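Local coordinates for 14-3-3 protein (PDB 3EFZ), which probably binds phosphoserine-containing partner proteins, as a member of the all-helical 14-3-3 family of signalling adaptors, at residues L151-A156 against Y202-Y207; Q166-A171 against D208-P213. All coordinates share one frame; numbering follows the deposited sequence.

Contact 1: L151-A156 against Y202-Y207; sequences LMRYKA and YTILKY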
ATOM      1  N   LEU B 151       0.521  -9.788 -12.166  1.00 36.02           N
ATOM      2  CA  LEU B 151       1.592 -10.244 -11.269  1.00 36.38           C
ATOM      3  C   LEU B 151       2.763 -10.923 -11.986  1.00 36.27           C
ATOM      4  O   LEU B 151       3.905 -10.746 -11.594  1.00 36.34           O
ATOM      5  CB  LEU B 151       1.054 -11.170 -10.170  1.00 36.32           C
ATOM      6  CG  LEU B 151       0.075 -10.606  -9.130  1.00 37.31           C
ATOM      7  CD1 LEU B 151      -0.359 -11.725  -8.241  1.00 38.07           C
ATOM      8  CD2 LEU B 151       0.660  -9.451  -8.305  1.00 36.63           C
ATOM      9  N   MET B 152       2.481 -11.699 -13.022  1.00 36.21           N
ATOM     10  CA  MET B 152       3.545 -12.208 -13.885  1.00 36.89           C
ATOM     11  C   MET B 152       4.342 -11.095 -14.602  1.00 36.57           C
ATOM     12  O   MET B 152       5.572 -11.174 -14.736  1.00 35.50           O
ATOM     13  CB  MET B 152       2.976 -13.206 -14.902  1.00 37.38           C
ATOM     14  CG  MET B 152       2.699 -14.572 -14.313  1.00 38.47           C
ATOM     15  SD  MET B 152       4.164 -15.303 -13.560  1.00 42.77           S
ATOM     16  CE  MET B 152       3.400 -15.978 -12.107  1.00 41.42           C
ATOM     17  N   ARG B 153       3.617 -10.075 -15.071  1.00 37.16           N
ATOM     18  CA  ARG B 153       4.210  -8.880 -15.708  1.00 37.04           C
ATOM     19  C   ARG B 153       5.135  -8.166 -14.729  1.00 36.96           C
ATOM     20  O   ARG B 153       6.211  -7.690 -15.119  1.00 36.47           O
ATOM     21  CB  ARG B 153       3.110  -7.928 -16.237  1.00 36.78           C
ATOM     22  CG  ARG B 153       3.588  -6.557 -16.767  1.00 37.16           C
ATOM     23  CD  ARG B 153       2.516  -5.860 -17.653  1.00 37.68           C
ATOM     24  NE  ARG B 153       1.243  -5.650 -16.934  1.00 37.03           N
ATOM     25  CZ  ARG B 153       0.986  -4.602 -16.155  1.00 37.05           C
ATOM     26  NH1 ARG B 153       1.894  -3.636 -16.005  1.00 36.44           N
ATOM     27  NH2 ARG B 153      -0.184  -4.512 -15.524  1.00 37.68           N
ATOM     28  N   TYR B 154       4.726  -8.108 -13.458  1.00 36.65           N
ATOM     29  CA  TYR B 154       5.566  -7.503 -12.423  1.00 36.56           C
ATOM     30  C   TYR B 154       6.858  -8.280 -12.199  1.00 36.41           C
ATOM     31  O   TYR B 154       7.902  -7.673 -11.996  1.00 36.29           O
ATOM     32  CB  TYR B 154       4.826  -7.389 -11.089  1.00 36.88           C
ATOM     33  CG  TYR B 154       3.597  -6.487 -11.062  1.00 37.87           C
ATOM     34  CD1 TYR B 154       3.274  -5.617 -12.119  1.00 36.75           C
ATOM     35  CD2 TYR B 154       2.770  -6.489  -9.940  1.00 39.47           C
ATOM     36  CE1 TYR B 154       2.147  -4.800 -12.049  1.00 37.67           C
ATOM     37  CE2 TYR B 154       1.659  -5.672  -9.849  1.00 39.70           C
ATOM     38  CZ  TYR B 154       1.344  -4.845 -10.896  1.00 40.02           C
ATOM     39  OH  TYR B 154       0.227  -4.061 -10.728  1.00 42.13           O
ATOM     40  N   LYS B 155       6.779  -9.614 -12.214  1.00 36.42           N
ATOM     41  CA  LYS B 155       7.957 -10.470 -11.967  1.00 36.47           C
ATOM     42  C   LYS B 155       8.922 -10.283 -13.128  1.00 36.02           C
ATOM     43  O   LYS B 155      10.132 -10.201 -12.929  1.00 36.42           O
ATOM     44  CB  LYS B 155       7.588 -11.965 -11.848  1.00 36.31           C
ATOM     45  CG  LYS B 155       6.675 -12.370 -10.688  1.00 37.04           C
ATOM     46  CD  LYS B 155       6.645 -13.899 -10.549  1.00 37.06           C
ATOM     47  CE  LYS B 155       5.646 -14.346  -9.505  1.00 41.18           C
ATOM     48  NZ  LYS B 155       5.703 -15.831  -9.216  1.00 42.80           N
ATOM     49  N   ALA B 156       8.350 -10.214 -14.330  1.00 35.61           N
ATOM     50  CA  ALA B 156       9.057  -9.994 -15.589  1.00 35.08           C
ATOM     51  C   ALA B 156       9.847  -8.680 -15.629  1.00 34.70           C
ATOM     52  O   ALA B 156      10.845  -8.594 -16.329  1.00 35.15           O
ATOM     53  CB  ALA B 156       8.059 -10.042 -16.756  1.00 34.53           C
ATOM     54  N   TYR B 202      -2.552  -5.966 -21.224  1.00 37.55           N
ATOM     55  CA  TYR B 202      -1.922  -6.754 -22.291  1.00 38.40           C
ATOM     56  C   TYR B 202      -1.197  -5.837 -23.260  1.00 38.26           C
ATOM     57  O   TYR B 202      -0.091  -6.150 -23.677  1.00 38.58           O
ATOM     58  CB  TYR B 202      -2.964  -7.609 -23.028  1.00 38.25           C
ATOM     59  CG  TYR B 202      -2.427  -8.725 -23.928  1.00 38.75           C
ATOM     60  CD1 TYR B 202      -1.087  -9.126 -23.887  1.00 38.34           C
ATOM     61  CD2 TYR B 202      -3.280  -9.399 -24.789  1.00 37.32           C
ATOM     62  CE1 TYR B 202      -0.612 -10.149 -24.700  1.00 37.52           C
ATOM     63  CE2 TYR B 202      -2.816 -10.428 -25.609  1.00 39.93           C
ATOM     64  CZ  TYR B 202      -1.477 -10.795 -25.554  1.00 38.89           C
ATOM     65  OH  TYR B 202      -1.021 -11.818 -26.363  1.00 39.83           O
ATOM     66  N   THR B 203      -1.830  -4.712 -23.612  1.00 38.20           N
ATOM     67  CA  THR B 203      -1.199  -3.667 -24.420  1.00 38.25           C
ATOM     68  C   THR B 203       0.089  -3.161 -23.764  1.00 37.79           C
ATOM     69  O   THR B 203       1.088  -2.990 -24.455  1.00 37.97           O
ATOM     70  CB  THR B 203      -2.157  -2.480 -24.691  1.00 38.30           C
ATOM     71  OG1 THR B 203      -3.271  -2.933 -25.473  1.00 39.43           O
ATOM     72  CG2 THR B 203      -1.453  -1.363 -25.438  1.00 39.24           C
ATOM     73  N   ILE B 204       0.067  -2.964 -22.443  1.00 37.03           N
ATOM     74  CA  ILE B 204       1.259  -2.557 -21.681  1.00 36.98           C
ATOM     75  C   ILE B 204       2.388  -3.605 -21.766  1.00 36.60           C
ATOM     76  O   ILE B 204       3.573  -3.247 -21.974  1.00 36.08           O
ATOM     77  CB  ILE B 204       0.913  -2.217 -20.207  1.00 37.65           C
ATOM     78  CG1 ILE B 204      -0.004  -0.991 -20.134  1.00 37.03           C
ATOM     79  CG2 ILE B 204       2.184  -1.981 -19.388  1.00 38.28           C
ATOM     80  CD1 ILE B 204      -0.646  -0.781 -18.758  1.00 37.64           C
ATOM     81  N   LEU B 205       2.017  -4.884 -21.643  1.00 35.54           N
ATOM     82  CA  LEU B 205       2.965  -5.989 -21.779  1.00 35.32           C
ATOM     83  C   LEU B 205       3.622  -5.995 -23.152  1.00 35.48           C
ATOM     84  O   LEU B 205       4.845  -6.168 -23.246  1.00 35.47           O
ATOM     85  CB  LEU B 205       2.282  -7.341 -21.536  1.00 35.54           C
ATOM     86  CG  LEU B 205       3.119  -8.627 -21.546  1.00 35.72           C
ATOM     87  CD1 LEU B 205       4.013  -8.730 -20.290  1.00 34.67           C
ATOM     88  CD2 LEU B 205       2.189  -9.844 -21.645  1.00 35.26           C
ATOM     89  N   LYS B 206       2.810  -5.801 -24.193  1.00 34.58           N
ATOM     90  CA  LYS B 206       3.279  -5.754 -25.575  1.00 35.05           C
ATOM     91  C   LYS B 206       4.209  -4.573 -25.828  1.00 35.24           C
ATOM     92  O   LYS B 206       5.263  -4.726 -26.459  1.00 35.77           O
ATOM     93  CB  LYS B 206       2.100  -5.665 -26.559  1.00 34.87           C
ATOM     94  CG  LYS B 206       1.234  -6.913 -26.669  1.00 35.07           C
ATOM     95  CD  LYS B 206      -0.013  -6.594 -27.489  1.00 35.22           C
ATOM     96  CE  LYS B 206      -0.990  -7.757 -27.488  1.00 36.64           C
ATOM     97  NZ  LYS B 206      -0.660  -8.823 -28.465  1.00 36.78           N
ATOM     98  N   TYR B 207       3.796  -3.400 -25.356  1.00 35.08           N
ATOM     99  CA  TYR B 207       4.561  -2.183 -25.532  1.00 35.48           C
ATOM    100  C   TYR B 207       5.911  -2.285 -24.831  1.00 35.42           C
ATOM    101  O   TYR B 207       6.945  -2.168 -25.473  1.00 35.23           O
ATOM    102  CB  TYR B 207       3.766  -0.960 -25.041  1.00 35.56           C
ATOM    103  CG  TYR B 207       4.427   0.385 -25.311  1.00 35.97           C
ATOM    104  CD1 TYR B 207       3.986   1.208 -26.351  1.00 35.63           C
ATOM    105  CD2 TYR B 207       5.489   0.839 -24.515  1.00 35.31           C
ATOM    106  CE1 TYR B 207       4.590   2.452 -26.589  1.00 36.79           C
ATOM    107  CE2 TYR B 207       6.098   2.063 -24.750  1.00 36.78           C
ATOM    108  CZ  TYR B 207       5.647   2.868 -25.785  1.00 36.85           C
ATOM    109  OH  TYR B 207       6.261   4.081 -26.007  1.00 37.35           O
TER
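The flat guanidinium of R153 meets I204 obliquely: NH1 lies 3.8 Å from the I204 methyl CG2. The other flat group, the ring of Y202, which takes no part in the R153 contact, carries K206 CE over the centre of one face, 3.5 Å above the plane, while F219 meets this ring edge-to-face. Both segments belong to the all-helical 14-3-3 fold, helix 138-158 facing helix 193-207, and R153 is a predicted phosphoserine-binding residue of its groove. The nearness of its NH1 to R79 NH2 therefore fits a pocket made for a phosphate, in which two arginines are gathered for one anion. Polar grip on the guanidinium comes from outside the pair of segments: R153 NE is hydrogen-bonded to Y175 OH, and D150 adds a long, weak ion pair at NH2. What helix 193-207 supplies is an apolar wall. CG of R153 stands anti to the backbone N (chi1 173°), which sends the chain across to the facing helix, and a bend at chi3 (58°) then folds the guanidinium back from that helix, leaving NH1 as its nearest atom to I204 CG2. Along the way the aliphatic part slides past L205 in the opposite direction. R153 CG comes 4.2 Å from L205 CD1, and R153 CD sits 4.1 Å from the backbone N of L205.

Contact 2: Q166-A171 against D208-P213; sequences QCIKQA and DLLGNP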
ATOM      1  N   GLN B 166      10.161 -16.386 -19.464  1.00 36.19           N
ATOM      2  CA  GLN B 166       9.138 -17.331 -19.006  1.00 36.51           C
ATOM      3  C   GLN B 166       8.002 -16.599 -18.316  1.00 35.91           C
ATOM      4  O   GLN B 166       6.855 -16.974 -18.484  1.00 35.95           O
ATOM      5  CB  GLN B 166       9.707 -18.390 -18.055  1.00 36.17           C
ATOM      6  CG  GLN B 166      10.826 -19.280 -18.596  1.00 36.88           C
ATOM      7  CD  GLN B 166      11.637 -19.908 -17.467  1.00 38.03           C
ATOM      8  OE1 GLN B 166      12.855 -20.093 -17.575  1.00 40.21           O
ATOM      9  NE2 GLN B 166      10.963 -20.206 -16.353  1.00 38.66           N
ATOM     10  N   CYS B 167       8.305 -15.567 -17.523  1.00 36.47           N
ATOM     11  CA  CYS B 167       7.239 -14.770 -16.897  1.00 36.59           C
ATOM     12  C   CYS B 167       6.436 -13.994 -17.932  1.00 36.40           C
ATOM     13  O   CYS B 167       5.226 -13.843 -17.787  1.00 36.30           O
ATOM     14  CB  CYS B 167       7.765 -13.802 -15.812  1.00 37.02           C
ATOM     15  SG  CYS B 167       8.352 -14.632 -14.330  1.00 39.25           S
ATOM     16  N   ILE B 168       7.103 -13.482 -18.966  1.00 36.56           N
ATOM     17  CA  ILE B 168       6.387 -12.793 -20.039  1.00 36.93           C
ATOM     18  C   ILE B 168       5.467 -13.790 -20.750  1.00 37.64           C
ATOM     19  O   ILE B 168       4.294 -13.488 -21.010  1.00 37.72           O
ATOM     20  CB  ILE B 168       7.341 -12.087 -21.030  1.00 36.95           C
ATOM     21  CG1 ILE B 168       8.026 -10.893 -20.349  1.00 37.27           C
ATOM     22  CG2 ILE B 168       6.572 -11.607 -22.270  1.00 36.37           C
ATOM     23  CD1 ILE B 168       9.330 -10.471 -20.988  1.00 35.37           C
ATOM     24  N   LYS B 169       5.990 -14.981 -21.036  1.00 38.19           N
ATOM     25  CA  LYS B 169       5.179 -16.030 -21.649  1.00 39.22           C
ATOM     26  C   LYS B 169       3.964 -16.405 -20.793  1.00 39.30           C
ATOM     27  O   LYS B 169       2.869 -16.501 -21.334  1.00 39.20           O
ATOM     28  CB  LYS B 169       5.995 -17.264 -22.025  1.00 39.36           C
ATOM     29  CG  LYS B 169       5.151 -18.242 -22.834  1.00 41.94           C
ATOM     30  CD  LYS B 169       5.880 -19.479 -23.283  1.00 44.95           C
ATOM     31  CE  LYS B 169       4.879 -20.422 -23.992  1.00 47.07           C
ATOM     32  NZ  LYS B 169       3.660 -20.686 -23.134  1.00 48.36           N
ATOM     33  N   GLN B 170       4.148 -16.587 -19.477  1.00 39.39           N
ATOM     34  CA  GLN B 170       3.027 -16.872 -18.560  1.00 40.09           C
ATOM     35  C   GLN B 170       2.022 -15.732 -18.490  1.00 39.36           C
ATOM     36  O   GLN B 170       0.839 -15.985 -18.314  1.00 39.07           O
ATOM     37  CB  GLN B 170       3.485 -17.195 -17.123  1.00 40.45           C
ATOM     38  CG  GLN B 170       4.248 -18.507 -16.907  1.00 42.16           C
ATOM     39  CD  GLN B 170       4.682 -18.702 -15.445  1.00 42.78           C
ATOM     40  OE1 GLN B 170       3.847 -18.910 -14.557  1.00 47.47           O
ATOM     41  NE2 GLN B 170       5.991 -18.646 -15.196  1.00 46.18           N
ATOM     42  N   ALA B 171       2.501 -14.479 -18.580  1.00 38.73           N
ATOM     43  CA  ALA B 171       1.612 -13.295 -18.611  1.00 38.09           C
ATOM     44  C   ALA B 171       0.751 -13.238 -19.868  1.00 37.84           C
ATOM     45  O   ALA B 171      -0.438 -12.917 -19.799  1.00 37.17           O
ATOM     46  CB  ALA B 171       2.420 -11.986 -18.469  1.00 37.86           C
ATOM     47  N   ASP B 208       5.895  -2.518 -23.524  1.00 35.71           N
ATOM     48  CA  ASP B 208       7.126  -2.473 -22.747  1.00 36.71           C
ATOM     49  C   ASP B 208       7.901  -3.796 -22.849  1.00 36.74           C
ATOM     50  O   ASP B 208       8.817  -3.914 -23.690  1.00 37.09           O
ATOM     51  CB  ASP B 208       6.840  -2.063 -21.294  1.00 36.85           C
ATOM     52  CG  ASP B 208       8.096  -1.674 -20.535  1.00 39.72           C
ATOM     53  OD1 ASP B 208       9.208  -1.806 -21.103  1.00 41.42           O
ATOM     54  OD2 ASP B 208       7.974  -1.237 -19.361  1.00 43.10           O
ATOM     55  N   LEU B 209       7.496  -4.786 -22.047  1.00 35.95           N
ATOM     56  CA  LEU B 209       8.203  -6.062 -21.914  1.00 35.81           C
ATOM     57  C   LEU B 209       8.465  -6.836 -23.212  1.00 35.97           C
ATOM     58  O   LEU B 209       9.528  -7.431 -23.371  1.00 35.63           O
ATOM     59  CB  LEU B 209       7.493  -6.980 -20.909  1.00 35.58           C
ATOM     60  CG  LEU B 209       7.677  -6.808 -19.394  1.00 34.80           C
ATOM     61  CD1 LEU B 209       9.140  -6.560 -19.026  1.00 32.88           C
ATOM     62  CD2 LEU B 209       6.762  -5.730 -18.825  1.00 35.50           C
ATOM     63  N   LEU B 210       7.489  -6.844 -24.115  1.00 36.31           N
ATOM     64  CA  LEU B 210       7.614  -7.572 -25.378  1.00 36.67           C
ATOM     65  C   LEU B 210       8.383  -6.768 -26.431  1.00 36.71           C
ATOM     66  O   LEU B 210       8.762  -7.304 -27.478  1.00 36.55           O
ATOM     67  CB  LEU B 210       6.230  -8.014 -25.899  1.00 37.04           C
ATOM     68  CG  LEU B 210       5.637  -9.251 -25.196  1.00 36.86           C
ATOM     69  CD1 LEU B 210       4.112  -9.295 -25.250  1.00 36.93           C
ATOM     70  CD2 LEU B 210       6.232 -10.525 -25.783  1.00 38.88           C
ATOM     71  N   GLY B 211       8.622  -5.490 -26.131  1.00 36.89           N
ATOM     72  CA  GLY B 211       9.383  -4.593 -27.003  1.00 36.89           C
ATOM     73  C   GLY B 211       8.754  -4.406 -28.370  1.00 37.12           C
ATOM     74  O   GLY B 211       9.466  -4.301 -29.373  1.00 37.09           O
ATOM     75  N   ASN B 212       7.419  -4.358 -28.409  1.00 36.74           N
ATOM     76  CA  ASN B 212       6.677  -4.256 -29.669  1.00 36.51           C
ATOM     77  C   ASN B 212       5.639  -3.120 -29.614  1.00 36.03           C
ATOM     78  O   ASN B 212       4.436  -3.381 -29.567  1.00 35.78           O
ATOM     79  CB  ASN B 212       6.023  -5.614 -29.992  1.00 36.41           C
ATOM     80  CG  ASN B 212       5.274  -5.630 -31.323  1.00 37.51           C
ATOM     81  OD1 ASN B 212       5.432  -4.743 -32.178  1.00 37.87           O
ATOM     82  ND2 ASN B 212       4.453  -6.658 -31.507  1.00 37.41           N
ATOM     83  N   PRO B 213       6.103  -1.853 -29.623  1.00 35.74           N
ATOM     84  CA  PRO B 213       5.192  -0.726 -29.399  1.00 35.73           C
ATOM     85  C   PRO B 213       4.156  -0.535 -30.512  1.00 35.75           C
ATOM     86  O   PRO B 213       3.053  -0.061 -30.244  1.00 35.46           O
ATOM     87  CB  PRO B 213       6.129   0.488 -29.321  1.00 35.57           C
ATOM     88  CG  PRO B 213       7.511  -0.076 -29.164  1.00 35.80           C
ATOM     89  CD  PRO B 213       7.484  -1.393 -29.854  1.00 35.71           C
TER
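I168 presents its two branches to two consecutive leucines, an example of one isoleucine dividing its two branches between neighbouring residues. Its longer branch crosses L209 obliquely: CD1 of I168 lies 3.9 Å from CB of L209, and CG1 of I168 is 4.0 Å from the same CB, so the leucine is met at the root of its side chain. The same I168 CD1 also rests 3.9 Å from the carbonyl O of L209. The shorter branch deals with L210. There the two side chains run past each other in opposite directions, with I168 CG2 3.7 Å from L210 CD2 and 3.9 Å from L210 CG. I168 holds CG2 anti to its own backbone N and CG1 anti to the carbonyl carbon (chi1 -69°), which separates the CG2 methyl from the CG1-CD1 arm and lets each take one leucine. In the 14-3-3 fold this places helix 161-185 against the link between helices 193-207 and 213-228. The link opens with a type I beta turn from D208 to G211, closed by a 2.9 Å hydrogen bond from G211 N to D208 O. G211, the last residue of the turn, has positive phi (61°), and N212 then takes the N-cap position of the next helix, its OD1 bonded to G215 N. I168 is buried and also touches A156 of helix 138-158, whereas L210 is exposed at the outer margin, where it additionally packs on L205. L209, between these extremes, has its side chain near that of R153, the predicted phosphoserine-binding arginine.

How the contacts relate
Contact 1 is the deeper of the two, its centre about 7 Å from the centre of the chain, against about 13 Å for the centre of contact 2, which reaches the surface at its turn. Depth and polarity do not follow the usual rule here: the buried contact carries a charged guanidinium, consistent with the predicted phosphoserine site, whereas the more peripheral one joins aliphatic side chains. Their four segments interleave along the sequence and form one continuous neighbourhood. Segment 208-213 directly continues 202-207, and backbone bonds, probably L210 N to L205 O and N212 N to K206 O, fasten the turn to the helix end. Their partners, segments 151-156 and 166-171, belong to successive helices that pack together.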